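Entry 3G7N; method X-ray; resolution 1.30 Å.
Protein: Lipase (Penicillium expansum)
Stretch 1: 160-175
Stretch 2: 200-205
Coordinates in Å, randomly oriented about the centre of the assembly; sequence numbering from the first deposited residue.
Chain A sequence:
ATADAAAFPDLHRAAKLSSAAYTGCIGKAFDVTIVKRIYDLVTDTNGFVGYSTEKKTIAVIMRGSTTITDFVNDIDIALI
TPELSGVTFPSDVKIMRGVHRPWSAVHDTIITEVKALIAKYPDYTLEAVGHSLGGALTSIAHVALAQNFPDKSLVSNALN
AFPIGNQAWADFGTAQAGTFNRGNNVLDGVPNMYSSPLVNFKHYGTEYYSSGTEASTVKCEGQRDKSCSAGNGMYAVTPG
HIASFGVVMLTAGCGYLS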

# COMPACT_ATOMS: atom_id res chain seq x y z
N ASN A 160 5.58 -2.35 4.19
CA ASN A 160 6.96 -2.66 3.80
C ASN A 160 7.34 -2.02 2.46
O ASN A 160 8.00 -2.64 1.63
N ALA A 161 6.95 -0.75 2.28
CA ALA A 161 7.07 -0.07 0.99
C ALA A 161 8.27 0.84 0.90
O ALA A 161 8.60 1.55 1.84
N PHE A 162 8.85 0.89 -0.29
CA PHE A 162 9.83 1.91 -0.64
C PHE A 162 9.12 3.20 -1.07
O PHE A 162 7.97 3.16 -1.50
N PRO A 163 9.79 4.37 -0.94
CA PRO A 163 9.20 5.62 -1.39
C PRO A 163 9.28 5.72 -2.91
O PRO A 163 10.10 5.03 -3.52
N ILE A 164 8.38 6.49 -3.53
CA ILE A 164 8.22 6.40 -4.97
C ILE A 164 8.36 7.69 -5.75
O ILE A 164 8.15 7.70 -6.96
N GLY A 165 8.65 8.79 -5.07
CA GLY A 165 8.70 10.06 -5.80
C GLY A 165 9.46 11.13 -5.07
O GLY A 165 10.02 10.91 -3.99
N ASN A 166 9.36 12.34 -5.61
CA ASN A 166 10.09 13.48 -5.07
C ASN A 166 9.31 14.18 -3.97
O ASN A 166 8.25 13.72 -3.56
N GLN A 167 9.87 15.26 -3.42
CA GLN A 167 9.19 15.93 -2.32
C GLN A 167 7.82 16.47 -2.73
O GLN A 167 6.88 16.44 -1.95
N ALA A 168 7.71 16.93 -3.97
CA ALA A 168 6.42 17.45 -4.44
C ALA A 168 5.37 16.32 -4.46
O ALA A 168 4.22 16.52 -4.07
N TRP A 169 5.81 15.12 -4.83
CA TRP A 169 4.94 13.94 -4.78
C TRP A 169 4.48 13.67 -3.35
O TRP A 169 3.28 13.55 -3.09
N ALA A 170 5.42 13.66 -2.41
CA ALA A 170 5.06 13.36 -1.04
C ALA A 170 4.08 14.40 -0.48
O ALA A 170 3.14 14.08 0.25
N ASP A 171 4.32 15.65 -0.86
CA ASP A 171 3.46 16.75 -0.42
C ASP A 171 2.05 16.61 -0.99
O ASP A 171 1.07 16.87 -0.30
N PHE A 172 1.98 16.18 -2.24
CA PHE A 172 0.70 15.92 -2.87
C PHE A 172 -0.04 14.77 -2.21
O PHE A 172 -1.24 14.84 -1.95
N GLY A 173 0.70 13.71 -1.84
CA GLY A 173 0.07 12.62 -1.11
C GLY A 173 -0.45 13.09 0.24
O GLY A 173 -1.59 12.79 0.62
N THR A 174 0.35 13.88 0.96
CA THR A 174 -0.05 14.41 2.24
C THR A 174 -1.30 15.29 2.13
O THR A 174 -2.15 15.28 3.03
N ALA A 175 -1.42 15.99 1.01
CA ALA A 175 -2.53 16.93 0.79
C ALA A 175 -3.88 16.23 0.64
O ALA A 175 -4.93 16.85 0.82
N ASN A 200 17.16 10.64 -3.15
CA ASN A 200 16.34 11.60 -2.42
C ASN A 200 14.84 11.45 -2.70
O ASN A 200 14.09 12.44 -2.67
N PHE A 201 14.36 10.21 -2.78
CA PHE A 201 12.90 9.99 -2.80
C PHE A 201 12.31 10.16 -1.40
O PHE A 201 12.95 9.89 -0.40
N LYS A 202 11.01 10.48 -1.37
CA LYS A 202 10.34 10.92 -0.15
C LYS A 202 9.08 10.12 0.10
O LYS A 202 8.25 9.93 -0.81
N HIS A 203 8.94 9.70 1.35
CA HIS A 203 7.72 9.08 1.87
C HIS A 203 6.68 10.13 2.23
O HIS A 203 7.02 11.29 2.53
N TYR A 204 5.43 9.69 2.32
CA TYR A 204 4.41 10.44 3.06
C TYR A 204 3.60 9.48 3.92
O TYR A 204 3.80 8.26 3.86
N GLY A 205 2.71 10.02 4.74
CA GLY A 205 1.79 9.21 5.52
C GLY A 205 2.21 9.14 6.97
O GLY A 205 3.03 9.96 7.45

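The apolar centre of this contact is built around Y204, whose CA-to-CB bond points toward the helix that begins at Q167. With chi1 at 74° (p) and chi2 at 108°, its ring lies flat against the helix backbone at G173: G173 CA sits 3.6 Å from the centroid of the Y204 ring, over one face. Glycine suits this place because an ideal CB on G173 would come within 2.5 Å of Y204 CZ, a clash. A170 also points toward the other stretch, and its small methyl lets the chains come close, with A170 CB 3.4 Å from H203 O and 4.1 Å from Y204 CB. The CA-to-CB bond of W169 (chi1 154°, t) points sideways relative to stretch 2, but the indole comes nearer to it and receives the edge of the Y204 ring on its face. The planes stand at 86°, and W169 CZ2 lies 3.6 Å from Y204 CE2.

A second apolar cluster forms around P163, which points toward stretch 2. P163 CB rests over the face of the H203 imidazole, 3.6 Å from the ring centroid, while P163 CG meets F201 CB at 3.8 Å. H203 starts away from stretch 1, yet its m rotamer (chi1 -75°) brings the ring back, so that its edge meets A161 O, 3.4 Å from H203 CE1. F201, also m, leaves sideways and sets its ring edge near P163 O, with F201 CD2 3.7 Å from that oxygen; P163 O has no hydrogen-bond partner.

Beside the P163 and F201 cluster, the backbones are tied by K202 N donating to G165 O at 2.8 Å. G165 lacks a side chain where an ideal CB would lie 2.7 Å from W169 CG. A water bridges the two stretches, accepting from I164 N (3.0 Å) and W169 NE1 (2.9 Å) and donating to K202 O (2.8 Å), so it satisfies the indole NH.

K202 CB packs 3.8 Å from A170 CB and K202 CG lies 3.4 Å from Q167 OE1, while the amine leads away, K202 NZ donating to N200 OD1 at 3.0 Å. Q167 NE2 donates to D171 OD1 (3.1 Å). N166 (chi1 p) points away and caps the helix, its OD1 accepting from W169 N at 2.9 Å. T174 OG1 lies 3.5 Å from Y204 CB, and a second water donates to T174 OG1 (2.7 Å) while accepting from G205 N (2.9 Å).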

# COMPACT_ATOMS: atom_id res chain seq x y z
CB ASN A 160 7.22 -4.19 3.77
CG ASN A 160 6.94 -4.88 5.10
OD1 ASN A 160 6.05 -4.47 5.85
ND2 ASN A 160 7.65 -5.97 5.39
CB ALA A 161 5.81 0.72 0.70
CB PHE A 162 10.77 1.39 -1.74
CG PHE A 162 10.07 0.83 -2.93
CD1 PHE A 162 9.75 1.64 -4.01
CD2 PHE A 162 9.74 -0.51 -3.01
CE1 PHE A 162 9.16 1.11 -5.15
CE2 PHE A 162 9.13 -1.04 -4.14
CZ PHE A 162 8.90 -0.23 -5.24
CB PRO A 163 10.09 6.68 -0.73
CG PRO A 163 11.48 6.01 -0.75
CD PRO A 163 11.18 4.53 -0.46
CB ILE A 164 6.90 5.72 -5.40
CG1 ILE A 164 5.67 6.56 -5.04
CG2 ILE A 164 6.76 4.34 -4.71
CD1 ILE A 164 4.40 6.10 -5.76
CB ASN A 166 10.50 14.45 -6.18
CG ASN A 166 9.31 15.08 -6.91
OD1 ASN A 166 8.14 14.84 -6.59
ND2 ASN A 166 9.62 15.93 -7.89
CB GLN A 167 10.05 17.07 -1.75
CG GLN A 167 9.46 17.70 -0.49
CD GLN A 167 9.51 16.78 0.71
OE1 GLN A 167 10.58 16.30 1.09
NE2 GLN A 167 8.35 16.46 1.27
CB ALA A 168 6.56 18.10 -5.81
CB TRP A 169 5.68 12.71 -5.31
CG TRP A 169 5.16 11.42 -4.75
CD1 TRP A 169 5.76 10.64 -3.82
CD2 TRP A 169 3.86 10.86 -4.99
NE1 TRP A 169 4.94 9.59 -3.47
CE2 TRP A 169 3.78 9.69 -4.20
CE3 TRP A 169 2.79 11.20 -5.81
CZ2 TRP A 169 2.62 8.90 -4.16
CZ3 TRP A 169 1.64 10.44 -5.75
CH2 TRP A 169 1.58 9.27 -4.97
CB ALA A 170 6.31 13.24 -0.17
CB ASP A 171 4.05 18.10 -0.82
CG ASP A 171 5.33 18.44 -0.08
OD1 ASP A 171 5.57 17.85 1.00
OD2 ASP A 171 6.03 19.39 -0.50
CB PHE A 172 0.87 15.68 -4.37
CG PHE A 172 -0.42 15.61 -5.12
CD1 PHE A 172 -1.29 16.70 -5.13
CD2 PHE A 172 -0.76 14.48 -5.85
CE1 PHE A 172 -2.48 16.65 -5.82
CE2 PHE A 172 -1.96 14.43 -6.54
CZ PHE A 172 -2.76 15.56 -6.60
CB THR A 174 1.09 15.23 2.86
OG1 THR A 174 2.23 14.38 3.04
CG2 THR A 174 0.69 15.80 4.22
CB ALA A 175 -2.26 17.81 -0.40
CB ASN A 200 16.79 13.03 -2.75
CG ASN A 200 16.42 14.03 -1.68
OD1 ASN A 200 16.52 13.77 -0.48
ND2 ASN A 200 16.02 15.22 -2.11
CB PHE A 201 12.57 8.58 -3.31
CG PHE A 201 12.85 8.34 -4.77
CD1 PHE A 201 13.49 9.30 -5.57
CD2 PHE A 201 12.50 7.13 -5.35
CE1 PHE A 201 13.75 9.03 -6.92
CE2 PHE A 201 12.72 6.88 -6.68
CZ PHE A 201 13.46 7.78 -7.44
CB LYS A 202 10.00 12.42 -0.23
CG LYS A 202 11.23 13.32 -0.48
CD LYS A 202 12.22 13.24 0.67
CE LYS A 202 13.37 14.22 0.49
NZ LYS A 202 14.36 14.08 1.61
CB HIS A 203 8.03 8.27 3.12
CG HIS A 203 8.73 6.98 2.87
ND1 HIS A 203 8.13 5.92 2.22
CD2 HIS A 203 9.93 6.53 3.29
CE1 HIS A 203 8.94 4.88 2.26
NE2 HIS A 203 10.03 5.22 2.92
CB TYR A 204 3.50 11.24 2.09
CG TYR A 204 2.49 10.41 1.30
CD1 TYR A 204 1.13 10.48 1.62
CD2 TYR A 204 2.86 9.70 0.17
CE1 TYR A 204 0.20 9.75 0.89
CE2 TYR A 204 1.93 9.00 -0.58
CZ TYR A 204 0.60 9.06 -0.23
OH TYR A 204 -0.36 8.36 -0.92
O HOH W 1 6.52 7.94 -1.69
O HOH W 2 2.20 12.80 5.28